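Local atomic coordinates of succinylglutamate desuccinylase (Vibrio parahaemolyticus, PDB entry 2BCO), a protein that probably hydrolyses N-succinylglutamate to succinate and glutamate, the last step of the arginine succinyltransferase pathway of arginine degradation, with one zinc ion per subunit. Residues I57-I62 with H151-C156; T165-P170 with Q214-E219; L92-H97 with D131-L136; H63-A68 with G221-I226; L112-D117 with P199-S204. All blocks are in the same frame, centred on the assembly; numbering follows the deposited sequence.

Contact 1: residues I57-I62 with H151-C156; sequences IISCGI and HLDLHC. With ZN (zinc ion), chain C.
Strands 57-60 and 151-156 run parallel, with Ile57 beside His151 and Ser59 beside Asp153. Three backbone bonds link them: Leu152 N donates to Ile57 O (2.9 Å), Ser59 N to Leu152 O, and Leu154 N to Ser59 O. One face carries Ile58 and Leu154, whose methyls CG2 and CD1 lie side by side. The face of Ser59 and Asp153 is polar. Ser59 OG sits in the crowded position between its own N and carbonyl carbon (chi1 60°). Ser59 OG accepts a hydrogen bond from His151 NE2 (3.2 Å), lying in the imidazole plane. Ser59 OG in turn donates to Asp153 OD2 (2.8 Å), meeting the carboxylate from above its plane. His151 ND1 is bonded to Ser207, and Ile57 CG2 covers one face of the His151 ring. Asp153 OD1 accepts a bond from His155 NE2, modelled as very short, with the place of NE2 less sure. His155 ND1 binds ZN at 2.3 Å; His63 and Glu66 supply the other protein ligands. Ile62 packs its CB against His155 CE1. The chain from Ser207 through His151, Ser59 and Asp153 thus ends at a zinc ligand. Second-shell Asp153 is placed to fix the rotation of His155 and would probably make its imidazole a stronger electron donor.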
# COMPACT_ATOMS: atom_id res chain seq x y z
N ILE A 57 8.50 -5.76 4.12
CA ILE A 57 7.90 -4.84 5.07
C ILE A 57 6.43 -4.92 4.73
O ILE A 57 6.04 -4.73 3.59
CB ILE A 57 8.36 -3.39 4.86
CG1 ILE A 57 9.84 -3.24 5.20
CG2 ILE A 57 7.51 -2.45 5.72
CD1 ILE A 57 10.37 -1.83 4.95
N ILE A 58 5.60 -5.24 5.71
CA ILE A 58 4.17 -5.32 5.47
C ILE A 58 3.52 -4.30 6.39
O ILE A 58 3.36 -4.55 7.58
CB ILE A 58 3.64 -6.74 5.78
CG1 ILE A 58 4.41 -7.77 4.93
CG2 ILE A 58 2.15 -6.82 5.48
CD1 ILE A 58 4.23 -9.21 5.40
N SER A 59 3.16 -3.15 5.85
CA SER A 59 2.54 -2.12 6.67
C SER A 59 1.06 -1.96 6.40
O SER A 59 0.56 -2.21 5.30
CB SER A 59 3.27 -0.78 6.49
OG SER A 59 3.25 -0.32 5.15
N CYS A 60 0.34 -1.55 7.43
CA CYS A 60 -1.08 -1.31 7.31
C CYS A 60 -1.41 -0.16 8.24
O CYS A 60 -0.62 0.19 9.12
CB CYS A 60 -1.87 -2.56 7.70
SG CYS A 60 -1.61 -3.07 9.38
N GLY A 61 -2.58 0.43 8.05
CA GLY A 61 -2.99 1.52 8.91
C GLY A 61 -2.33 2.88 8.73
O GLY A 61 -2.41 3.68 9.65
N ILE A 62 -1.68 3.14 7.60
CA ILE A 62 -1.08 4.45 7.36
C ILE A 62 -2.23 5.44 7.55
O ILE A 62 -2.05 6.55 8.05
CB ILE A 62 -0.50 4.57 5.92
CG1 ILE A 62 0.90 3.94 5.88
CG2 ILE A 62 -0.41 6.03 5.48
CD1 ILE A 62 1.90 4.57 6.85
N HIS A 151 8.18 -4.15 -0.10
CA HIS A 151 7.40 -3.30 0.77
C HIS A 151 5.97 -3.26 0.24
O HIS A 151 5.69 -2.71 -0.81
CB HIS A 151 7.94 -1.87 0.83
CG HIS A 151 7.21 -1.01 1.82
ND1 HIS A 151 7.58 0.29 2.10
CD2 HIS A 151 6.13 -1.27 2.60
CE1 HIS A 151 6.76 0.79 3.01
NE2 HIS A 151 5.87 -0.13 3.33
N LEU A 152 5.09 -3.88 1.00
CA LEU A 152 3.68 -3.93 0.65
C LEU A 152 2.92 -3.09 1.67
O LEU A 152 2.79 -3.47 2.84
CB LEU A 152 3.19 -5.38 0.69
CG LEU A 152 3.48 -6.32 -0.49
CD1 LEU A 152 4.86 -6.10 -1.05
CD2 LEU A 152 3.35 -7.75 -0.00
N ASP A 153 2.46 -1.92 1.23
CA ASP A 153 1.71 -1.00 2.09
C ASP A 153 0.22 -1.24 1.84
O ASP A 153 -0.30 -0.91 0.77
CB ASP A 153 2.05 0.45 1.75
CG ASP A 153 1.46 1.42 2.75
OD1 ASP A 153 1.34 2.62 2.45
OD2 ASP A 153 1.12 0.96 3.86
N LEU A 154 -0.48 -1.77 2.84
CA LEU A 154 -1.90 -2.12 2.70
C LEU A 154 -2.93 -1.06 3.08
O LEU A 154 -3.01 -0.63 4.24
CB LEU A 154 -2.16 -3.41 3.47
CG LEU A 154 -1.04 -4.44 3.34
CD1 LEU A 154 -1.43 -5.73 4.09
CD2 LEU A 154 -0.77 -4.74 1.85
N HIS A 155 -3.74 -0.67 2.10
CA HIS A 155 -4.78 0.34 2.28
C HIS A 155 -6.17 -0.17 1.87
O HIS A 155 -6.33 -1.35 1.53
CB HIS A 155 -4.42 1.58 1.45
CG HIS A 155 -3.13 2.23 1.86
ND1 HIS A 155 -3.07 3.53 2.32
CD2 HIS A 155 -1.87 1.76 1.91
CE1 HIS A 155 -1.83 3.83 2.64
NE2 HIS A 155 -1.07 2.77 2.40
N CYS A 156 -7.15 0.72 1.97
CA CYS A 156 -8.54 0.45 1.57
C CYS A 156 -9.00 1.71 0.85
O CYS A 156 -8.63 2.81 1.25
CB CYS A 156 -9.44 0.22 2.79
SG CYS A 156 -9.12 -1.28 3.68
ZN ZN C . -5.17 4.48 2.37
O HOH W 1 -4.48 -0.74 6.54
O HOH W 2 -1.17 1.21 5.36
O HOH W 3 -6.52 5.13 0.29

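Contact 2: residues T165-P170 with Q214-E219; sequences TFAVSP and QALTME
Glu219 CG lies over one face of the Phe166 ring, 3.5 Å from its centroid. This is a CH-pi contact displaced toward the rim, with Glu219 CG closest to Phe166 CZ at 3.3 Å. Ring and side chain run the same way, and the carboxylate plane is turned 30° from the ring. Two torsions set this up. Phe166 CG takes the crowded position between its N and carbonyl carbon (chi1 73°). The Glu219 chain bends at chi2 (-65°), so its methylenes lie along the ring. Glu219 is the predicted active-site residue, and its side chain is about 5 Å from the zinc at the nearest atoms.

The backbone holds the pair in register. Glu219 N donates to Phe166 O nearly along the C=O axis (2.8 Å), while the return bond from Phe166 N to Glu219 O is weak. Val168 and Thr217 form the next hydrogen-bonded pair, with Val168 N to Thr217 O at 2.9 Å and Thr217 N to Val168 O at 3.1 Å. These are antiparallel strands in the central sheet of the zinc carboxypeptidase-like catalytic domain. Strand 214-220 also pairs in parallel with strand 149-157, which carries His155.

On the other face Ala167 and Met218, a selenomethionine, form a non-hydrogen-bonded pair. Ala167 CB rests 4.2 Å from Met218 CG. Helix 179-188 packs on this side through Leu185 and Phe184. At the far end Pro170 CD touches Ala215 O, and a water bridges Ser169 OG to Ala215 O. Ser169 OG is also bonded to Arg177, while Phe284 meets the Phe166 ring edge-to-face.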
# COMPACT_ATOMS: atom_id res chain seq x y z
N THR A 165 -10.15 -4.53 -5.94
CA THR A 165 -8.76 -4.46 -5.50
C THR A 165 -7.91 -3.93 -6.65
O THR A 165 -8.19 -4.20 -7.82
CB THR A 165 -8.16 -5.85 -5.11
OG1 THR A 165 -8.24 -6.74 -6.23
CG2 THR A 165 -8.89 -6.44 -3.92
N PHE A 166 -6.88 -3.16 -6.30
CA PHE A 166 -5.95 -2.63 -7.28
C PHE A 166 -4.73 -2.12 -6.54
O PHE A 166 -4.76 -1.97 -5.32
CB PHE A 166 -6.59 -1.54 -8.17
CG PHE A 166 -6.83 -0.21 -7.49
CD1 PHE A 166 -5.84 0.77 -7.50
CD2 PHE A 166 -8.07 0.09 -6.93
CE1 PHE A 166 -6.09 2.05 -6.97
CE2 PHE A 166 -8.33 1.37 -6.40
CZ PHE A 166 -7.33 2.35 -6.42
N ALA A 167 -3.64 -1.88 -7.27
CA ALA A 167 -2.41 -1.43 -6.64
C ALA A 167 -1.75 -0.31 -7.43
O ALA A 167 -2.04 -0.11 -8.61
CB ALA A 167 -1.44 -2.60 -6.50
N VAL A 168 -0.86 0.40 -6.75
CA VAL A 168 -0.13 1.50 -7.36
C VAL A 168 1.36 1.27 -7.20
O VAL A 168 1.86 1.11 -6.08
CB VAL A 168 -0.51 2.84 -6.70
CG1 VAL A 168 0.32 3.96 -7.29
CG2 VAL A 168 -1.99 3.12 -6.91
N SER A 169 2.07 1.23 -8.33
CA SER A 169 3.52 1.03 -8.33
C SER A 169 4.22 2.39 -8.47
O SER A 169 4.05 3.08 -9.47
CB SER A 169 3.92 0.12 -9.49
OG SER A 169 5.33 -0.04 -9.54
N PRO A 170 5.02 2.77 -7.46
CA PRO A 170 5.76 4.04 -7.42
C PRO A 170 6.71 4.26 -8.59
O PRO A 170 7.18 3.31 -9.21
CB PRO A 170 6.53 3.96 -6.09
CG PRO A 170 5.72 3.02 -5.28
CD PRO A 170 5.37 1.96 -6.29
N GLN A 214 10.73 -3.56 -3.97
CA GLN A 214 9.66 -3.91 -4.89
C GLN A 214 8.46 -3.49 -4.05
O GLN A 214 7.97 -4.22 -3.19
CB GLN A 214 9.71 -5.42 -5.17
CG GLN A 214 11.02 -5.79 -5.89
CD GLN A 214 11.40 -7.26 -5.81
OE1 GLN A 214 10.92 -8.08 -6.59
NE2 GLN A 214 12.26 -7.61 -4.85
N ALA A 215 8.01 -2.26 -4.28
CA ALA A 215 6.96 -1.68 -3.48
C ALA A 215 5.63 -1.37 -4.14
O ALA A 215 5.55 -1.04 -5.32
CB ALA A 215 7.49 -0.42 -2.82
N LEU A 216 4.57 -1.47 -3.34
CA LEU A 216 3.25 -1.17 -3.84
C LEU A 216 2.40 -0.60 -2.74
O LEU A 216 2.63 -0.84 -1.56
CB LEU A 216 2.53 -2.44 -4.33
CG LEU A 216 3.08 -3.36 -5.41
CD1 LEU A 216 2.32 -4.69 -5.33
CD2 LEU A 216 2.91 -2.72 -6.78
N THR A 217 1.41 0.17 -3.15
CA THR A 217 0.42 0.69 -2.23
C THR A 217 -0.76 -0.14 -2.73
O THR A 217 -1.12 -0.05 -3.90
CB THR A 217 0.14 2.17 -2.46
OG1 THR A 217 1.33 2.92 -2.15
CG2 THR A 217 -1.00 2.65 -1.56
N MSE A 218 -1.32 -0.97 -1.88
CA MSE A 218 -2.43 -1.82 -2.30
C MSE A 218 -3.78 -1.41 -1.71
O MSE A 218 -3.94 -1.29 -0.50
CB MSE A 218 -2.11 -3.28 -1.94
CG MSE A 218 -0.80 -3.78 -2.55
SE MSE A 218 -0.27 -5.57 -2.03
CE MSE A 218 -1.18 -6.54 -3.43
N GLU A 219 -4.75 -1.17 -2.59
CA GLU A 219 -6.11 -0.79 -2.18
C GLU A 219 -6.95 -2.07 -2.05
O GLU A 219 -7.45 -2.61 -3.04
CB GLU A 219 -6.73 0.12 -3.23
CG GLU A 219 -5.91 1.34 -3.61
CD GLU A 219 -5.72 2.33 -2.47
OE1 GLU A 219 -6.67 2.58 -1.70
OE2 GLU A 219 -4.61 2.89 -2.35
O HOH W 4 6.71 -1.51 -7.80

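Contact 3: residues L92-H97 with D131-L136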
# COMPACT_ATOMS: atom_id res chain seq x y z
N LEU A 92 8.64 -7.36 8.49
CA LEU A 92 8.51 -6.28 9.45
C LEU A 92 7.05 -5.84 9.35
O LEU A 92 6.67 -5.18 8.37
CB LEU A 92 9.42 -5.10 9.09
CG LEU A 92 9.35 -3.95 10.11
CD1 LEU A 92 9.90 -4.43 11.43
CD2 LEU A 92 10.11 -2.74 9.62
N PHE A 93 6.24 -6.23 10.33
CA PHE A 93 4.82 -5.88 10.35
C PHE A 93 4.62 -4.56 11.05
O PHE A 93 5.11 -4.34 12.17
CB PHE A 93 3.98 -6.96 11.04
CG PHE A 93 3.92 -8.27 10.29
CD1 PHE A 93 4.90 -9.24 10.46
CD2 PHE A 93 2.90 -8.51 9.37
CE1 PHE A 93 4.86 -10.45 9.74
CE2 PHE A 93 2.85 -9.71 8.64
CZ PHE A 93 3.84 -10.68 8.83
N ILE A 94 3.88 -3.68 10.40
CA ILE A 94 3.66 -2.38 10.97
C ILE A 94 2.20 -1.98 11.00
O ILE A 94 1.47 -2.15 10.01
CB ILE A 94 4.46 -1.30 10.17
CG1 ILE A 94 5.96 -1.60 10.23
CG2 ILE A 94 4.18 0.09 10.73
CD1 ILE A 94 6.79 -0.63 9.41
N ILE A 95 1.77 -1.48 12.15
CA ILE A 95 0.43 -0.95 12.29
C ILE A 95 0.80 0.50 12.58
O ILE A 95 1.12 0.86 13.71
CB ILE A 95 -0.34 -1.52 13.50
CG1 ILE A 95 -0.67 -2.99 13.28
CG2 ILE A 95 -1.63 -0.73 13.72
CD1 ILE A 95 -1.27 -3.65 14.49
N ALA A 96 0.83 1.32 11.54
CA ALA A 96 1.20 2.71 11.70
C ALA A 96 -0.01 3.49 12.18
O ALA A 96 -1.13 3.17 11.82
CB ALA A 96 1.68 3.28 10.37
N HIS A 97 0.20 4.48 13.03
CA HIS A 97 -0.91 5.31 13.49
C HIS A 97 -2.10 4.70 14.24
O HIS A 97 -3.26 4.96 13.90
CB HIS A 97 -1.45 6.09 12.31
CG HIS A 97 -1.75 7.51 12.61
ND1 HIS A 97 -1.71 8.01 13.90
CD2 HIS A 97 -2.05 8.56 11.81
CE1 HIS A 97 -1.98 9.30 13.87
NE2 HIS A 97 -2.19 9.66 12.61
N ASP A 131 8.50 10.35 10.35
CA ASP A 131 9.91 10.43 10.70
C ASP A 131 10.36 9.10 11.30
O ASP A 131 11.43 8.59 10.97
CB ASP A 131 10.14 11.58 11.69
CG ASP A 131 10.66 12.85 11.02
OD1 ASP A 131 10.04 13.34 10.05
OD2 ASP A 131 11.71 13.36 11.46
N THR A 132 9.53 8.53 12.18
CA THR A 132 9.85 7.24 12.79
C THR A 132 9.78 6.10 11.77
O THR A 132 10.59 5.17 11.82
CB THR A 132 8.88 6.89 13.94
OG1 THR A 132 9.03 7.86 15.00
CG2 THR A 132 9.17 5.50 14.49
N LEU A 133 8.82 6.16 10.85
CA LEU A 133 8.69 5.10 9.85
C LEU A 133 9.91 5.02 8.93
O LEU A 133 10.34 3.93 8.54
CB LEU A 133 7.40 5.30 9.04
CG LEU A 133 6.11 5.16 9.87
CD1 LEU A 133 4.89 5.54 9.05
CD2 LEU A 133 5.98 3.73 10.39
N LYS A 134 10.47 6.18 8.59
CA LYS A 134 11.65 6.19 7.72
C LYS A 134 12.80 5.47 8.42
O LYS A 134 13.62 4.83 7.77
CB LYS A 134 12.08 7.63 7.40
CG LYS A 134 11.01 8.49 6.76
CD LYS A 134 11.59 9.85 6.41
CE LYS A 134 10.55 10.74 5.76
NZ LYS A 134 11.12 12.08 5.43
N LEU A 135 12.84 5.59 9.75
CA LEU A 135 13.87 4.94 10.56
C LEU A 135 13.70 3.42 10.55
O LEU A 135 14.67 2.68 10.42
CB LEU A 135 13.80 5.47 12.00
CG LEU A 135 14.71 6.62 12.45
CD1 LEU A 135 15.05 7.54 11.30
CD2 LEU A 135 14.01 7.38 13.58
N LEU A 136 12.46 2.96 10.71
CA LEU A 136 12.15 1.53 10.71
C LEU A 136 12.55 0.90 9.38
O LEU A 136 13.03 -0.23 9.34
CB LEU A 136 10.66 1.30 10.93
CG LEU A 136 10.04 1.87 12.20
CD1 LEU A 136 8.57 1.49 12.24
CD2 LEU A 136 10.76 1.32 13.43
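Ile94 is at the middle of the packing between strand 92-95 and helix 131-136. Its two branches reach two leucines about one helical turn apart. Ile94 CG2, anti to the backbone N, meets Leu133 CD2 at 4.1 Å, and Ile94 CD1 at the end of the other branch meets Leu136 CD1 at 4.0 Å. Both leucines cross the isoleucine obliquely. Leu133 also uses its second methyl: Leu133 CD1 rests on Ala96 CB at 4.1 Å. Leu133 and Leu136 both have CG anti to the carbonyl carbon and an extended chi2, which carries their methyls toward the strand. At the strand's start Leu92 CD2 touches the backbone Leu136 O at 3.9 Å and Leu136 CB at 4.3 Å.

The helix packs on a face of the sheet as in an alpha/beta sandwich, and it runs nearly antiparallel to the strand (171°). The axes of these short segments are 11.5 Å apart, so the interval is filled mainly by side chains. Phe93 and Ile95 point to the opposite face, where Phe10 of helix 10-15 touches both.

The loose side is the outer face of the helix. Asp131 and Leu135 are exposed there, and Thr132 and Lys134 partly so. Ile62 and Phe116 cover Leu133 on the buried side.

Contact 4: residues H63-A68 with G221-I226; sequences HGDETA and GRVARI. With ZN (zinc ion), chain C.
Thr67 OG1 is held by two hydrogen bonds. Thr67 OG1 donates to Ala224 O at 2.6 Å, coming from 28° above the carbonyl plane, and it is also bonded to Asn229 ND2. Its chi1 of 74° puts OG1 between the backbone N and the carbonyl carbon. The same torsion puts CG2 beside the backbone N. Both CB and CG2 meet the side chain of Ile226, with Thr67 CB 3.5 Å from Ile226 CG1. A water adds a bridge: it accepts from Ala68 N and can donate to Arg222 O.

Val223 packs from the other segment against the zinc-binding loop. Its CB touches Asp65 O, and Val223 CG1 crosses Glu66 CG obliquely at 3.7 Å. Beyond that methylene the Glu66 chain is extended and its carboxylate chelates the zinc, with Glu66 OE1 at 2.3 Å from ZN and OE2 at 2.5 Å. Cys156 N also bonds OE1. His63 ND1 binds ZN at 2.4 Å, and His155 and a water complete the site. His63 and Glu66 are the ends of a type I turn, which brings both ligands to one metal. The loop lies between strand 55-60 and helix 68-81, and segment 221-226 follows strand 214-220, with Ile226 packed on helices 68-81 and 10-15.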
# COMPACT_ATOMS: atom_id res chain seq x y z
N HIS A 63 -3.42 4.99 7.16
CA HIS A 63 -4.67 5.72 7.29
C HIS A 63 -5.43 4.89 8.34
O HIS A 63 -5.64 3.69 8.15
CB HIS A 63 -5.43 5.74 5.96
CG HIS A 63 -4.80 6.66 4.94
ND1 HIS A 63 -4.98 6.50 3.59
CD2 HIS A 63 -4.03 7.75 5.10
CE1 HIS A 63 -4.33 7.46 2.95
NE2 HIS A 63 -3.75 8.23 3.84
N GLY A 64 -5.81 5.53 9.44
CA GLY A 64 -6.47 4.85 10.54
C GLY A 64 -7.73 4.03 10.31
O GLY A 64 -7.86 2.94 10.87
N ASP A 65 -8.64 4.54 9.49
CA ASP A 65 -9.90 3.84 9.22
C ASP A 65 -9.85 2.67 8.22
O ASP A 65 -10.87 2.08 7.92
CB ASP A 65 -10.98 4.84 8.78
CG ASP A 65 -10.53 5.72 7.62
OD1 ASP A 65 -9.39 5.56 7.13
OD2 ASP A 65 -11.32 6.59 7.20
N GLU A 66 -8.67 2.32 7.72
CA GLU A 66 -8.57 1.21 6.75
C GLU A 66 -8.18 -0.08 7.47
O GLU A 66 -7.04 -0.55 7.38
CB GLU A 66 -7.59 1.60 5.65
CG GLU A 66 -8.16 2.76 4.82
CD GLU A 66 -7.14 3.45 3.96
OE1 GLU A 66 -6.09 2.84 3.68
OE2 GLU A 66 -7.40 4.60 3.56
N THR A 67 -9.16 -0.65 8.17
CA THR A 67 -8.97 -1.81 9.02
C THR A 67 -8.81 -3.22 8.46
O THR A 67 -8.10 -4.02 9.06
CB THR A 67 -10.10 -1.84 10.09
OG1 THR A 67 -11.34 -2.24 9.48
CG2 THR A 67 -10.28 -0.44 10.71
N ALA A 68 -9.47 -3.54 7.35
CA ALA A 68 -9.39 -4.89 6.77
C ALA A 68 -7.97 -5.48 6.73
O ALA A 68 -7.75 -6.59 7.21
CB ALA A 68 -10.00 -4.90 5.36
N GLY A 221 -10.21 -3.48 -0.88
CA GLY A 221 -11.57 -3.24 -0.46
C GLY A 221 -11.84 -1.80 -0.06
O GLY A 221 -11.13 -0.88 -0.48
N ARG A 222 -12.86 -1.63 0.76
CA ARG A 222 -13.31 -0.32 1.23
C ARG A 222 -13.11 -0.21 2.73
O ARG A 222 -12.84 -1.22 3.39
CB ARG A 222 -14.80 -0.15 0.91
CG ARG A 222 -15.13 -0.30 -0.57
CD ARG A 222 -14.88 1.00 -1.30
NE ARG A 222 -15.88 2.01 -0.94
CZ ARG A 222 -17.14 2.00 -1.39
NH1 ARG A 222 -17.54 1.03 -2.21
NH2 ARG A 222 -17.99 2.94 -1.00
N VAL A 223 -13.25 0.99 3.27
CA VAL A 223 -13.10 1.19 4.70
C VAL A 223 -14.34 0.72 5.47
O VAL A 223 -15.47 0.89 5.01
CB VAL A 223 -12.83 2.69 5.06
CG1 VAL A 223 -11.80 3.27 4.11
CG2 VAL A 223 -14.11 3.49 5.00
N ALA A 224 -14.12 0.13 6.64
CA ALA A 224 -15.19 -0.34 7.50
C ALA A 224 -14.57 -0.60 8.85
O ALA A 224 -13.35 -0.73 8.95
CB ALA A 224 -15.82 -1.63 6.94
N ARG A 225 -15.39 -0.67 9.89
CA ARG A 225 -14.87 -0.91 11.22
C ARG A 225 -14.29 -2.31 11.34
O ARG A 225 -14.57 -3.19 10.52
CB ARG A 225 -15.96 -0.72 12.28
CG ARG A 225 -16.79 0.55 12.11
CD ARG A 225 -17.83 0.71 13.22
NE ARG A 225 -18.60 1.93 13.04
CZ ARG A 225 -19.67 2.04 12.26
NH1 ARG A 225 -20.13 0.99 11.58
NH2 ARG A 225 -20.26 3.21 12.12
N ILE A 226 -13.47 -2.51 12.36
CA ILE A 226 -12.88 -3.80 12.63
C ILE A 226 -14.02 -4.78 13.00
O ILE A 226 -14.93 -4.43 13.77
CB ILE A 226 -11.88 -3.68 13.81
CG1 ILE A 226 -10.69 -2.83 13.38
CG2 ILE A 226 -11.47 -5.06 14.28
CD1 ILE A 226 -9.61 -2.63 14.46
ZN ZN C . -5.17 4.48 2.37
O HOH W 5 -11.63 -1.57 6.20
O HOH W 3 -6.52 5.13 0.29

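Contact 5: residues L112-D117 with P199-S204; sequences LNRLFD and PSSTFS
Two hydrogen bonds join the loop 112-117 to the start of helix 203-211. Asn113 OD1 accepts from Phe203 N at 2.8 Å, the donor lying 31° above the carbonyl plane of the amide. Phe116 N donates to Ser201 O at 3.1 Å, again from above the carbonyl plane. The helix start is also capped from within, since Thr202 is its N-cap and Thr202 OG1 accepts from Trp205 N. Asn113 OD1 takes a different first-turn N-H, that of Phe203.

Water extends the polar contact. One water accepts from both Asn113 ND2 (2.9 Å) and Ser204 N. Both ends of the Asn113 amide are thus tied to the helix start, ND2 through this water. A second water donates to Asn113 O.

The aromatic contact is between Phe116 and Phe203. The planes are close to parallel, at 23°, but the rings are slid apart, with centroids 4.9 Å from each other. Phe203 CD1 lies over one face of the Phe116 ring, near its rim, and is 3.5 Å from Phe116 CZ. Phe203 CA covers the same ring as a CH-pi contact. Leu133 of helix 125-141 also packs on Phe116, while Phe203 meets His151 edge-to-face.

Van der Waals contacts between polar residues fill the rest. Asp117 CG packs on Ser201 CB at 3.6 Å; its OD2 is bonded to His121. Asn113 also touches His155, a zinc ligand, and lies about 6 Å from the zinc at the nearest side-chain atom. Holding both ends of its amide at the helix start is consistent with a fixed side chain beside His155.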
# COMPACT_ATOMS: atom_id res chain seq x y z
N LEU A 112 -1.02 11.06 6.64
CA LEU A 112 0.31 10.51 6.86
C LEU A 112 1.02 10.12 5.54
O LEU A 112 2.24 10.23 5.43
CB LEU A 112 0.19 9.27 7.76
CG LEU A 112 1.36 8.85 8.66
CD1 LEU A 112 1.08 7.46 9.22
CD2 LEU A 112 2.65 8.84 7.89
N ASN A 113 0.25 9.71 4.54
CA ASN A 113 0.85 9.27 3.30
C ASN A 113 1.22 10.35 2.28
O ASN A 113 1.32 10.09 1.09
CB ASN A 113 -0.03 8.20 2.66
CG ASN A 113 0.77 7.09 2.04
OD1 ASN A 113 1.85 6.75 2.53
ND2 ASN A 113 0.25 6.50 0.99
N ARG A 114 1.44 11.57 2.77
CA ARG A 114 1.85 12.69 1.95
C ARG A 114 3.10 13.32 2.57
O ARG A 114 3.63 14.30 2.08
CB ARG A 114 0.74 13.75 1.88
CG ARG A 114 -0.26 13.52 0.76
CD ARG A 114 -1.51 14.38 0.93
NE ARG A 114 -2.54 14.03 -0.04
CZ ARG A 114 -3.83 14.35 0.07
NH1 ARG A 114 -4.26 15.03 1.13
NH2 ARG A 114 -4.69 13.98 -0.86
N LEU A 115 3.57 12.71 3.65
CA LEU A 115 4.70 13.23 4.41
C LEU A 115 6.05 12.56 4.26
O LEU A 115 6.93 12.79 5.08
CB LEU A 115 4.32 13.25 5.89
CG LEU A 115 2.98 13.93 6.19
CD1 LEU A 115 2.67 13.85 7.67
CD2 LEU A 115 3.06 15.38 5.73
N PHE A 116 6.23 11.74 3.24
CA PHE A 116 7.51 11.06 3.06
C PHE A 116 8.44 11.70 2.03
O PHE A 116 9.57 11.25 1.89
CB PHE A 116 7.29 9.59 2.70
CG PHE A 116 6.72 8.78 3.82
CD1 PHE A 116 7.54 8.33 4.85
CD2 PHE A 116 5.35 8.52 3.89
CE1 PHE A 116 7.01 7.62 5.93
CE2 PHE A 116 4.81 7.82 4.96
CZ PHE A 116 5.63 7.37 5.99
N ASP A 117 7.99 12.74 1.33
CA ASP A 117 8.85 13.39 0.34
C ASP A 117 9.74 14.47 0.97
O ASP A 117 9.59 14.82 2.14
CB ASP A 117 8.04 13.99 -0.82
CG ASP A 117 7.09 15.09 -0.38
OD1 ASP A 117 6.44 15.69 -1.27
OD2 ASP A 117 6.97 15.36 0.84
N PRO A 199 7.13 10.93 -9.27
CA PRO A 199 7.57 10.70 -7.89
C PRO A 199 6.50 11.17 -6.92
O PRO A 199 5.87 12.20 -7.13
CB PRO A 199 8.85 11.53 -7.80
CG PRO A 199 9.39 11.43 -9.20
CD PRO A 199 8.15 11.67 -10.03
N SER A 200 6.29 10.41 -5.84
CA SER A 200 5.23 10.76 -4.90
C SER A 200 5.73 11.13 -3.49
O SER A 200 6.87 11.53 -3.31
CB SER A 200 4.23 9.60 -4.83
OG SER A 200 3.01 10.01 -4.27
N SER A 201 4.85 10.98 -2.51
CA SER A 201 5.18 11.30 -1.13
C SER A 201 4.66 10.22 -0.20
O SER A 201 4.59 10.42 1.01
CB SER A 201 4.54 12.63 -0.74
OG SER A 201 3.12 12.50 -0.79
N THR A 202 4.30 9.07 -0.78
CA THR A 202 3.76 7.97 0.02
C THR A 202 4.83 7.12 0.67
O THR A 202 6.01 7.22 0.35
CB THR A 202 2.86 7.06 -0.81
OG1 THR A 202 3.64 6.42 -1.84
CG2 THR A 202 1.71 7.87 -1.44
N PHE A 203 4.39 6.27 1.59
CA PHE A 203 5.28 5.39 2.32
C PHE A 203 5.89 4.36 1.36
O PHE A 203 7.07 4.02 1.46
CB PHE A 203 4.47 4.70 3.42
CG PHE A 203 5.29 3.91 4.40
CD1 PHE A 203 6.59 4.29 4.73
CD2 PHE A 203 4.73 2.81 5.04
CE1 PHE A 203 7.31 3.59 5.68
CE2 PHE A 203 5.44 2.10 6.00
CZ PHE A 203 6.73 2.49 6.32
N SER A 204 5.07 3.88 0.42
CA SER A 204 5.49 2.91 -0.58
C SER A 204 6.55 3.53 -1.50
O SER A 204 7.59 2.91 -1.78
CB SER A 204 4.28 2.48 -1.41
OG SER A 204 4.66 1.61 -2.46
O HOH W 6 1.90 4.15 0.45
O HOH W 7 0.43 10.85 -1.77

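In the fold
Contacts 1, 2 and 4 meet around the zinc. Contact 1 supplies His155, contact 4 supplies His63 and Glu66, and contact 2 brings the predicted active-site Glu219. Contacts 1 and 2 are neighbours in the sheet, centres 9 Å apart, and join where His155 N meets Met218 O at 2.7 Å. Contact 3 extends the sheet on the other side of contact 1, where Ile58 N meets Leu92 O at 2.9 Å. It lies farther from the metal, with the Ala96 side chain about 11 Å from it. Contact 5 packs on contacts 1, 2 and 3: Phe203 touches Ser59 and Leu133, and Ser204 touches Thr217.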